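RNA-dependent RNA Polymerase (Bombyx mori cytoplasmic polyhedrosis virus, PDB 6TZ0) catalyses RNA-templated RNA synthesis, making plus strands in transcription and, after core assembly, complementary minus strands in genome replication. Local coordinates at residues E464-S469 against G580-K585; I450-V455 against L492-L497; E1159-I1164 against L1184-S1189. All blocks are in the same frame, centred on the assembly; numbering follows the deposited sequence.

Interaction 1 (E464-S469 against G580-K585); sequences ERIFKS and GPYYAK
Ile466 overlaps two residues of the facing loop through one branch, CG1. Its CG1 lies 4.0 Å from Tyr582 OH and 4.5 Å from Pro581 CG. The first is a carbon against the hydroxyl end of the phenol. The second is carbon on carbon, at the outer limit of apolar contact. The torsion chi1 of -54° sets CG1 opposite the carbonyl carbon, and this swings the branch out to the loop. Ile466 and Tyr582 run at a slant to each other, and the phenol reaches the isoleucine with its oxygen rather than with a ring face.

One face of the Tyr582 ring is used within the loop itself. Pro581 CG sits 3.9 Å above that face, displaced toward the rim. The proline thus lies against its neighbour's ring and also faces the helix.

Helix 464-469 and the loop before strand 585-591 both belong to the central polymerase domain. In right-hand polymerases the fingers are built from chain before the first metal-binding aspartate, here Asp547, and from chain between it and the second aspartate motif, here Asp680 and Asp681. Both segments fit this, so they probably belong to the fingers.

Arg465 meets the same proline from the next position on the helix. Its NH1 comes to 4.0 Å from Pro581 CD, and the two side chains cross nearly at right angles. A bend at chi3 (61°) turns the guanidinium out of the line of the chain. Its polar bonds lie elsewhere: a salt bridge to Asp495, and hydrogen bonds to the carbonyls of Glu459 and Tyr460. With several partners, the guanidinium is pinned in place beside the proline. Ile466 and Tyr582 both also pack on Leu611 of helix 604-614.

Interaction 2 (I450-V455 against L492-L497); sequences IVMQAV and LDNDRL
Met452 meets the amide of Asn494 with the first part of its chain. Asn494 ND2 lies 3.3 Å from Met452 CG and 3.7 Å from Met452 CB. The two side chains run past each other in opposite directions. Asn494 ND2 is also 4.1 Å from Gln453 CB. The Gln453 amide does not bond to it: Gln453 OE1 stays 4.2 Å from Asn494 ND2, and the amide planes are 37° apart. Asn494 is buried and gives the largest share of the interface. Leu421 of helix 413-422 touches both it and Gln453. Asn494 OD1 takes a hydrogen bond from Arg449 NH1, just before helix segment 450-455.

The far end of Met452 is looser. The chain bends at chi2 (68°), the sulfur SD lies 4.9 Å from Asn494 ND2, and the residue is partly exposed. Asp493, also partly exposed, serves its own helix instead. Asp493 OD1 accepts a weak hydrogen bond from Arg496 N at 3.4 Å. The arrangement is that of a helix N-terminus, with Asp493 as N-cap and the next residue, Asn494, packed against helix 449-455 in the central polymerase domain.

Interaction 3 (E1159-I1164 against L1184-S1189); sequences ERLVRI and LHILRS
Leu1161 and Val1162 both touch the tip of Ile1186. Leu1161 CD1 lies 3.7 Å from Ile1186 CD1, and Leu1161 CB is 3.9 Å from the same methyl. From the next residue, Val1162 CG2 comes to 3.9 Å from Ile1186 CD1. A single methyl of the helix is thus met by two consecutive residues of the other segment. Leu1161 and Ile1186 meet at a slant, whereas Val1162 and Ile1186 pass each other in opposite directions. The contact is wholly apolar, and all three residues are buried.

The reach of Ile1186 comes from its torsions. CG1 stands opposite the carbonyl carbon, and chi2 of 165° stretches CD1 outward to the facing residues. On the other segment, Leu1161 CD2 lies in plane at the edge of the Arg1160 guanidinium.

The next shell is apolar too. Helix 1054-1062 sets Leu1061 against Leu1161 and Leu1062 against Ile1186, while Val1162 packs on Leu1198 and Met1200 of strand 1196-1202.

Beyond this lies the end of the helix. Ser1189, the first residue to leave helical geometry, donates from OG to His1185 O at 2.9 Å. The C=O...OG angle is 157°. The same OG sits 3.7 Å above one face of the His1185 ring, shifted toward its rim. That ring also stacks with Phe1024 of strand 1022-1027.

Leu1161 and Arg1163 form backbone hydrogen bonds with strand 1196-1202, which runs parallel to strand 1162-1163 and beside it in the sheet. Helix 1174-1188 links these two strands, so the contact seats the helix of a beta-alpha-beta crossover against the start of its own first strand and the residue before it.

Overall arrangement
Interactions 1 and 2 are neighbours in the central polymerase domain, with centres about 14 Å apart. Their segments alternate along the chain, and helices 449-455 and 464-469 follow each other. They also touch where Ser469 of interaction 1 packs on Asp495 of interaction 2. Interaction 3 belongs to the C-terminal part of the polymerase, on the opposite side of the chain's centre. Its centre is about 64 Å from that of interaction 1. All three contacts are mainly buried. Interactions 1 and 2 mix polar groups with carbon, and Viral structural protein 4 reaches both. Interaction 3 uses aliphatic carbons alone, and no other protein chain touches its segments.

Interaction 1 (E464-S469 against G580-K585)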
loop_
_atom_site.group_PDB
_atom_site.type_symbol
_atom_site.label_atom_id
_atom_site.label_comp_id
_atom_site.label_asym_id
_atom_site.label_seq_id
_atom_site.Cartn_x
_atom_site.Cartn_y
_atom_site.Cartn_z
ATOM N N GLU A 464 -21.397 -1.604 16.583
ATOM C CA GLU A 464 -20.396 -2.164 17.482
ATOM C C GLU A 464 -19.221 -2.794 16.752
ATOM O O GLU A 464 -18.211 -3.099 17.393
ATOM C CB GLU A 464 -21.043 -3.192 18.405
ATOM C CG GLU A 464 -21.985 -2.572 19.419
ATOM C CD GLU A 464 -21.254 -1.731 20.454
ATOM O OE1 GLU A 464 -20.118 -2.095 20.825
ATOM O OE2 GLU A 464 -21.807 -0.699 20.888
ATOM N N ARG A 465 -19.337 -2.983 15.438
ATOM C CA ARG A 465 -18.247 -3.496 14.618
ATOM C C ARG A 465 -17.023 -2.583 14.655
ATOM O O ARG A 465 -15.883 -3.059 14.729
ATOM C CB ARG A 465 -18.767 -3.680 13.194
ATOM C CG ARG A 465 -17.744 -4.089 12.195
ATOM C CD ARG A 465 -18.385 -4.529 10.901
ATOM N NE ARG A 465 -19.173 -3.504 10.223
ATOM C CZ ARG A 465 -18.688 -2.641 9.337
ATOM N NH1 ARG A 465 -19.494 -1.765 8.762
ATOM N NH2 ARG A 465 -17.402 -2.657 9.020
ATOM N N ILE A 466 -17.248 -1.269 14.671
ATOM C CA ILE A 466 -16.155 -0.302 14.670
ATOM C C ILE A 466 -15.402 -0.336 15.998
ATOM O O ILE A 466 -14.162 -0.340 16.039
ATOM C CB ILE A 466 -16.715 1.099 14.378
ATOM C CG1 ILE A 466 -17.530 1.093 13.079
ATOM C CG2 ILE A 466 -15.606 2.109 14.325
ATOM C CD1 ILE A 466 -16.756 0.692 11.852
ATOM N N PHE A 467 -16.142 -0.390 17.106
ATOM C CA PHE A 467 -15.493 -0.439 18.408
ATOM C C PHE A 467 -14.831 -1.785 18.640
ATOM O O PHE A 467 -13.828 -1.861 19.351
ATOM C CB PHE A 467 -16.495 -0.154 19.521
ATOM C CG PHE A 467 -17.260 1.114 19.333
ATOM C CD1 PHE A 467 -16.614 2.331 19.299
ATOM C CD2 PHE A 467 -18.640 1.089 19.265
ATOM C CE1 PHE A 467 -17.324 3.498 19.139
ATOM C CE2 PHE A 467 -19.355 2.249 19.113
ATOM C CZ PHE A 467 -18.698 3.455 19.053
ATOM N N LYS A 468 -15.371 -2.848 18.047
ATOM C CA LYS A 468 -14.695 -4.139 18.082
ATOM C C LYS A 468 -13.374 -4.088 17.325
ATOM O O LYS A 468 -12.385 -4.700 17.743
ATOM C CB LYS A 468 -15.613 -5.212 17.503
ATOM C CG LYS A 468 -15.060 -6.612 17.560
ATOM C CD LYS A 468 -16.074 -7.616 17.055
ATOM C CE LYS A 468 -16.227 -7.516 15.549
ATOM N NZ LYS A 468 -17.114 -8.584 15.009
ATOM N N SER A 469 -13.330 -3.343 16.220
ATOM C CA SER A 469 -12.081 -3.196 15.480
ATOM C C SER A 469 -11.055 -2.344 16.203
ATOM O O SER A 469 -9.855 -2.532 15.984
ATOM C CB SER A 469 -12.327 -2.563 14.131
ATOM O OG SER A 469 -12.712 -1.209 14.273
ATOM N N GLY A 580 -22.263 3.721 6.622
ATOM C CA GLY A 580 -21.909 2.408 7.100
ATOM C C GLY A 580 -22.979 1.832 7.989
ATOM O O GLY A 580 -24.050 1.421 7.544
ATOM N N PRO A 581 -22.678 1.764 9.285
ATOM C CA PRO A 581 -23.731 1.640 10.290
ATOM C C PRO A 581 -24.353 2.969 10.674
ATOM O O PRO A 581 -25.183 3.006 11.586
ATOM C CB PRO A 581 -22.983 1.025 11.473
ATOM C CG PRO A 581 -21.605 1.513 11.326
ATOM C CD PRO A 581 -21.336 1.603 9.865
ATOM N N TYR A 582 -23.974 4.049 10.000
ATOM C CA TYR A 582 -24.360 5.399 10.360
ATOM C C TYR A 582 -25.511 5.867 9.491
ATOM O O TYR A 582 -25.680 5.420 8.358
ATOM C CB TYR A 582 -23.184 6.355 10.204
ATOM C CG TYR A 582 -22.002 5.971 11.040
ATOM C CD1 TYR A 582 -21.992 6.206 12.401
ATOM C CD2 TYR A 582 -20.892 5.380 10.463
ATOM C CE1 TYR A 582 -20.915 5.856 13.166
ATOM C CE2 TYR A 582 -19.809 5.026 11.220
ATOM C CZ TYR A 582 -19.826 5.266 12.572
ATOM O OH TYR A 582 -18.747 4.916 13.334
ATOM N N TYR A 583 -26.296 6.787 10.037
ATOM C CA TYR A 583 -27.447 7.345 9.353
ATOM C C TYR A 583 -27.650 8.761 9.859
ATOM O O TYR A 583 -27.285 9.083 10.991
ATOM C CB TYR A 583 -28.696 6.465 9.542
ATOM C CG TYR A 583 -29.007 6.091 10.976
ATOM C CD1 TYR A 583 -28.470 4.942 11.537
ATOM C CD2 TYR A 583 -29.844 6.873 11.762
ATOM C CE1 TYR A 583 -28.734 4.590 12.836
ATOM C CE2 TYR A 583 -30.117 6.522 13.072
ATOM C CZ TYR A 583 -29.561 5.377 13.598
ATOM O OH TYR A 583 -29.818 5.006 14.891
ATOM N N ALA A 584 -28.210 9.607 9.001
ATOM C CA ALA A 584 -28.343 11.026 9.305
ATOM C C ALA A 584 -29.414 11.248 10.362
ATOM O O ALA A 584 -30.501 10.671 10.286
ATOM C CB ALA A 584 -28.679 11.801 8.038
ATOM N N LYS A 585 -29.106 12.086 11.349
ATOM C CA LYS A 585 -30.007 12.299 12.471
ATOM C C LYS A 585 -29.637 13.585 13.189
ATOM O O LYS A 585 -28.547 14.126 13.008
ATOM C CB LYS A 585 -29.971 11.128 13.453
ATOM C CG LYS A 585 -28.664 10.916 14.179
ATOM C CD LYS A 585 -28.827 9.757 15.137
ATOM C CE LYS A 585 -27.615 9.559 16.015
ATOM N NZ LYS A 585 -26.450 9.056 15.267
#

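Interaction 2 (I450-V455 against L492-L497)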
loop_
_atom_site.group_PDB
_atom_site.type_symbol
_atom_site.label_atom_id
_atom_site.label_comp_id
_atom_site.label_asym_id
_atom_site.label_seq_id
_atom_site.Cartn_x
_atom_site.Cartn_y
_atom_site.Cartn_z
ATOM N N ILE A 450 -12.484 -9.935 0.522
ATOM C CA ILE A 450 -13.857 -10.067 0.059
ATOM C C ILE A 450 -14.538 -11.294 0.679
ATOM O O ILE A 450 -15.742 -11.260 0.948
ATOM C CB ILE A 450 -13.894 -10.059 -1.483
ATOM C CG1 ILE A 450 -15.311 -9.806 -1.986
ATOM C CG2 ILE A 450 -13.302 -11.317 -2.085
ATOM C CD1 ILE A 450 -15.825 -8.425 -1.646
ATOM N N VAL A 451 -13.793 -12.353 0.998
ATOM C CA VAL A 451 -14.385 -13.472 1.727
ATOM C C VAL A 451 -14.598 -13.099 3.188
ATOM O O VAL A 451 -15.612 -13.462 3.793
ATOM C CB VAL A 451 -13.511 -14.732 1.555
ATOM C CG1 VAL A 451 -13.963 -15.864 2.451
ATOM C CG2 VAL A 451 -13.579 -15.198 0.126
ATOM N N MET A 452 -13.671 -12.323 3.750
ATOM C CA MET A 452 -13.836 -11.760 5.089
ATOM C C MET A 452 -15.059 -10.855 5.172
ATOM O O MET A 452 -15.771 -10.852 6.181
ATOM C CB MET A 452 -12.561 -11.005 5.459
ATOM C CG MET A 452 -12.553 -10.203 6.748
ATOM S SD MET A 452 -12.622 -11.042 8.327
ATOM C CE MET A 452 -13.048 -9.667 9.391
ATOM N N GLN A 453 -15.336 -10.102 4.111
ATOM C CA GLN A 453 -16.519 -9.251 4.097
ATOM C C GLN A 453 -17.787 -10.068 3.880
ATOM O O GLN A 453 -18.846 -9.734 4.420
ATOM C CB GLN A 453 -16.357 -8.172 3.026
ATOM C CG GLN A 453 -17.505 -7.193 2.929
ATOM C CD GLN A 453 -17.690 -6.382 4.183
ATOM O OE1 GLN A 453 -16.733 -5.887 4.766
ATOM N NE2 GLN A 453 -18.930 -6.256 4.619
ATOM N N ALA A 454 -17.698 -11.152 3.107
ATOM C CA ALA A 454 -18.855 -12.013 2.899
ATOM C C ALA A 454 -19.203 -12.823 4.142
ATOM O O ALA A 454 -20.358 -13.220 4.316
ATOM C CB ALA A 454 -18.603 -12.946 1.719
ATOM N N VAL A 455 -18.232 -13.072 5.016
ATOM C CA VAL A 455 -18.496 -13.851 6.221
ATOM C C VAL A 455 -19.203 -13.005 7.274
ATOM O O VAL A 455 -20.213 -13.421 7.851
ATOM C CB VAL A 455 -17.183 -14.467 6.742
ATOM C CG1 VAL A 455 -17.322 -14.948 8.152
ATOM C CG2 VAL A 455 -16.805 -15.654 5.883
ATOM N N LEU A 492 -4.050 -3.904 8.044
ATOM C CA LEU A 492 -5.128 -3.763 9.004
ATOM C C LEU A 492 -6.406 -4.360 8.439
ATOM O O LEU A 492 -6.558 -4.517 7.228
ATOM C CB LEU A 492 -5.289 -2.291 9.406
ATOM C CG LEU A 492 -5.132 -1.232 8.309
ATOM C CD1 LEU A 492 -6.390 -0.967 7.545
ATOM C CD2 LEU A 492 -4.610 0.055 8.911
ATOM N N ASP A 493 -7.321 -4.709 9.342
ATOM C CA ASP A 493 -8.519 -5.456 8.990
ATOM C C ASP A 493 -9.506 -4.578 8.228
ATOM O O ASP A 493 -9.286 -3.382 8.029
ATOM C CB ASP A 493 -9.153 -6.055 10.243
ATOM C CG ASP A 493 -9.442 -5.019 11.313
ATOM O OD1 ASP A 493 -9.028 -3.854 11.160
ATOM O OD2 ASP A 493 -10.092 -5.373 12.317
ATOM N N ASN A 494 -10.625 -5.180 7.810
ATOM C CA ASN A 494 -11.581 -4.484 6.956
ATOM C C ASN A 494 -12.277 -3.319 7.640
ATOM O O ASN A 494 -12.757 -2.417 6.950
ATOM C CB ASN A 494 -12.651 -5.432 6.430
ATOM C CG ASN A 494 -12.170 -6.267 5.291
ATOM O OD1 ASN A 494 -11.257 -5.875 4.576
ATOM N ND2 ASN A 494 -12.853 -7.362 5.035
ATOM N N ASP A 495 -12.322 -3.291 8.962
ATOM C CA ASP A 495 -13.074 -2.236 9.618
ATOM C C ASP A 495 -12.223 -1.013 9.928
ATOM O O ASP A 495 -12.708 0.119 9.796
ATOM C CB ASP A 495 -13.708 -2.788 10.883
ATOM C CG ASP A 495 -14.616 -3.955 10.605
ATOM O OD1 ASP A 495 -15.249 -3.975 9.530
ATOM O OD2 ASP A 495 -14.665 -4.876 11.447
ATOM N N ARG A 496 -10.957 -1.205 10.310
ATOM C CA ARG A 496 -10.024 -0.086 10.303
ATOM C C ARG A 496 -9.783 0.429 8.895
ATOM O O ARG A 496 -9.525 1.621 8.713
ATOM C CB ARG A 496 -8.691 -0.474 10.929
ATOM C CG ARG A 496 -8.693 -0.613 12.419
ATOM C CD ARG A 496 -7.279 -0.907 12.861
ATOM N NE ARG A 496 -7.145 -1.144 14.292
ATOM C CZ ARG A 496 -6.905 -0.189 15.180
ATOM N NH1 ARG A 496 -6.786 1.071 14.787
ATOM N NH2 ARG A 496 -6.785 -0.495 16.463
ATOM N N LEU A 497 -9.858 -0.450 7.895
ATOM C CA LEU A 497 -9.800 0.007 6.514
ATOM C C LEU A 497 -11.065 0.765 6.147
ATOM O O LEU A 497 -11.035 1.679 5.320
ATOM C CB LEU A 497 -9.588 -1.187 5.587
ATOM C CG LEU A 497 -9.251 -0.893 4.130
ATOM C CD1 LEU A 497 -7.913 -0.205 4.045
ATOM C CD2 LEU A 497 -9.259 -2.151 3.298
#

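Interaction 3 (E1159-I1164 against L1184-S1189)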
loop_
_atom_site.group_PDB
_atom_site.type_symbol
_atom_site.label_atom_id
_atom_site.label_comp_id
_atom_site.label_asym_id
_atom_site.label_seq_id
_atom_site.Cartn_x
_atom_site.Cartn_y
_atom_site.Cartn_z
ATOM N N GLU A 1159 4.304 4.416 -43.641
ATOM C CA GLU A 1159 3.796 4.369 -45.007
ATOM C C GLU A 1159 4.603 5.246 -45.948
ATOM O O GLU A 1159 4.503 5.080 -47.167
ATOM C CB GLU A 1159 2.315 4.761 -45.060
ATOM C CG GLU A 1159 1.978 6.225 -44.814
ATOM C CD GLU A 1159 1.792 7.036 -46.090
ATOM O OE1 GLU A 1159 1.544 6.434 -47.157
ATOM O OE2 GLU A 1159 1.883 8.281 -46.022
ATOM N N ARG A 1160 5.407 6.166 -45.419
ATOM C CA ARG A 1160 6.235 6.995 -46.277
ATOM C C ARG A 1160 7.520 6.286 -46.680
ATOM O O ARG A 1160 8.242 6.785 -47.548
ATOM C CB ARG A 1160 6.544 8.323 -45.572
ATOM C CG ARG A 1160 7.620 8.300 -44.496
ATOM C CD ARG A 1160 8.872 8.959 -45.048
ATOM N NE ARG A 1160 10.036 8.877 -44.184
ATOM C CZ ARG A 1160 10.401 9.816 -43.327
ATOM N NH1 ARG A 1160 9.679 10.917 -43.206
ATOM N NH2 ARG A 1160 11.491 9.651 -42.599
ATOM N N LEU A 1161 7.813 5.135 -46.079
ATOM C CA LEU A 1161 9.097 4.470 -46.235
ATOM C C LEU A 1161 9.077 3.315 -47.223
ATOM O O LEU A 1161 10.144 2.911 -47.692
ATOM C CB LEU A 1161 9.571 3.945 -44.877
ATOM C CG LEU A 1161 9.945 4.999 -43.843
ATOM C CD1 LEU A 1161 10.160 4.353 -42.499
ATOM C CD2 LEU A 1161 11.203 5.700 -44.290
ATOM N N VAL A 1162 7.905 2.770 -47.540
ATOM C CA VAL A 1162 7.776 1.552 -48.329
ATOM C C VAL A 1162 6.866 1.836 -49.516
ATOM O O VAL A 1162 5.759 2.359 -49.344
ATOM C CB VAL A 1162 7.226 0.388 -47.481
ATOM C CG1 VAL A 1162 6.980 -0.841 -48.336
ATOM C CG2 VAL A 1162 8.187 0.051 -46.358
ATOM N N ARG A 1163 7.330 1.492 -50.715
ATOM C CA ARG A 1163 6.539 1.648 -51.927
ATOM C C ARG A 1163 5.724 0.385 -52.162
ATOM O O ARG A 1163 6.284 -0.678 -52.448
ATOM C CB ARG A 1163 7.438 1.943 -53.126
ATOM C CG ARG A 1163 6.668 2.197 -54.400
ATOM C CD ARG A 1163 7.565 2.652 -55.540
ATOM N NE ARG A 1163 8.484 1.624 -56.019
ATOM C CZ ARG A 1163 8.171 0.707 -56.929
ATOM N NH1 ARG A 1163 6.957 0.681 -57.457
ATOM N NH2 ARG A 1163 9.077 -0.183 -57.313
ATOM N N ILE A 1164 4.412 0.500 -52.041
ATOM C CA ILE A 1164 3.484 -0.608 -52.248
ATOM C C ILE A 1164 2.775 -0.380 -53.575
ATOM O O ILE A 1164 2.180 0.685 -53.765
ATOM C CB ILE A 1164 2.466 -0.718 -51.101
ATOM C CG1 ILE A 1164 3.187 -0.992 -49.786
ATOM C CG2 ILE A 1164 1.460 -1.810 -51.386
ATOM C CD1 ILE A 1164 2.329 -0.782 -48.580
ATOM N N LEU A 1184 6.132 -3.270 -38.748
ATOM C CA LEU A 1184 6.778 -4.335 -37.995
ATOM C C LEU A 1184 8.064 -4.805 -38.659
ATOM O O LEU A 1184 9.014 -5.163 -37.954
ATOM C CB LEU A 1184 5.807 -5.497 -37.805
ATOM C CG LEU A 1184 4.895 -5.530 -36.578
ATOM C CD1 LEU A 1184 3.918 -4.393 -36.524
ATOM C CD2 LEU A 1184 4.128 -6.809 -36.636
ATOM N N HIS A 1185 8.134 -4.785 -39.996
ATOM C CA HIS A 1185 9.394 -5.141 -40.644
ATOM C C HIS A 1185 10.470 -4.092 -40.412
ATOM O O HIS A 1185 11.647 -4.433 -40.258
ATOM C CB HIS A 1185 9.191 -5.353 -42.137
ATOM C CG HIS A 1185 10.443 -5.741 -42.860
ATOM N ND1 HIS A 1185 11.292 -4.815 -43.423
ATOM C CD2 HIS A 1185 11.002 -6.951 -43.090
ATOM C CE1 HIS A 1185 12.311 -5.438 -43.985
ATOM N NE2 HIS A 1185 12.161 -6.735 -43.795
ATOM N N ILE A 1186 10.097 -2.815 -40.397
ATOM C CA ILE A 1186 11.101 -1.778 -40.210
ATOM C C ILE A 1186 11.600 -1.760 -38.769
ATOM O O ILE A 1186 12.804 -1.627 -38.532
ATOM C CB ILE A 1186 10.553 -0.420 -40.678
ATOM C CG1 ILE A 1186 10.450 -0.428 -42.200
ATOM C CG2 ILE A 1186 11.455 0.717 -40.267
ATOM C CD1 ILE A 1186 9.609 0.671 -42.758
ATOM N N LEU A 1187 10.709 -1.956 -37.790
ATOM C CA LEU A 1187 11.176 -2.076 -36.406
ATOM C C LEU A 1187 11.963 -3.357 -36.162
ATOM O O LEU A 1187 12.846 -3.381 -35.299
ATOM C CB LEU A 1187 10.015 -2.030 -35.422
ATOM C CG LEU A 1187 9.281 -0.738 -35.107
ATOM C CD1 LEU A 1187 8.146 -1.079 -34.181
ATOM C CD2 LEU A 1187 10.211 0.257 -34.456
ATOM N N ARG A 1188 11.660 -4.427 -36.896
ATOM C CA ARG A 1188 12.299 -5.711 -36.639
ATOM C C ARG A 1188 13.752 -5.732 -37.109
ATOM O O ARG A 1188 14.562 -6.490 -36.568
ATOM C CB ARG A 1188 11.460 -6.810 -37.306
ATOM C CG ARG A 1188 11.886 -8.259 -37.125
ATOM C CD ARG A 1188 12.577 -8.771 -38.363
ATOM N NE ARG A 1188 12.889 -10.192 -38.285
ATOM C CZ ARG A 1188 12.078 -11.158 -38.694
ATOM N NH1 ARG A 1188 10.903 -10.861 -39.224
ATOM N NH2 ARG A 1188 12.451 -12.425 -38.586
ATOM N N SER A 1189 14.113 -4.897 -38.076
ATOM C CA SER A 1189 15.403 -4.998 -38.754
ATOM C C SER A 1189 16.085 -3.645 -38.865
ATOM O O SER A 1189 16.491 -3.223 -39.947
ATOM C CB SER A 1189 15.229 -5.609 -40.133
ATOM O OG SER A 1189 14.456 -4.769 -40.961
#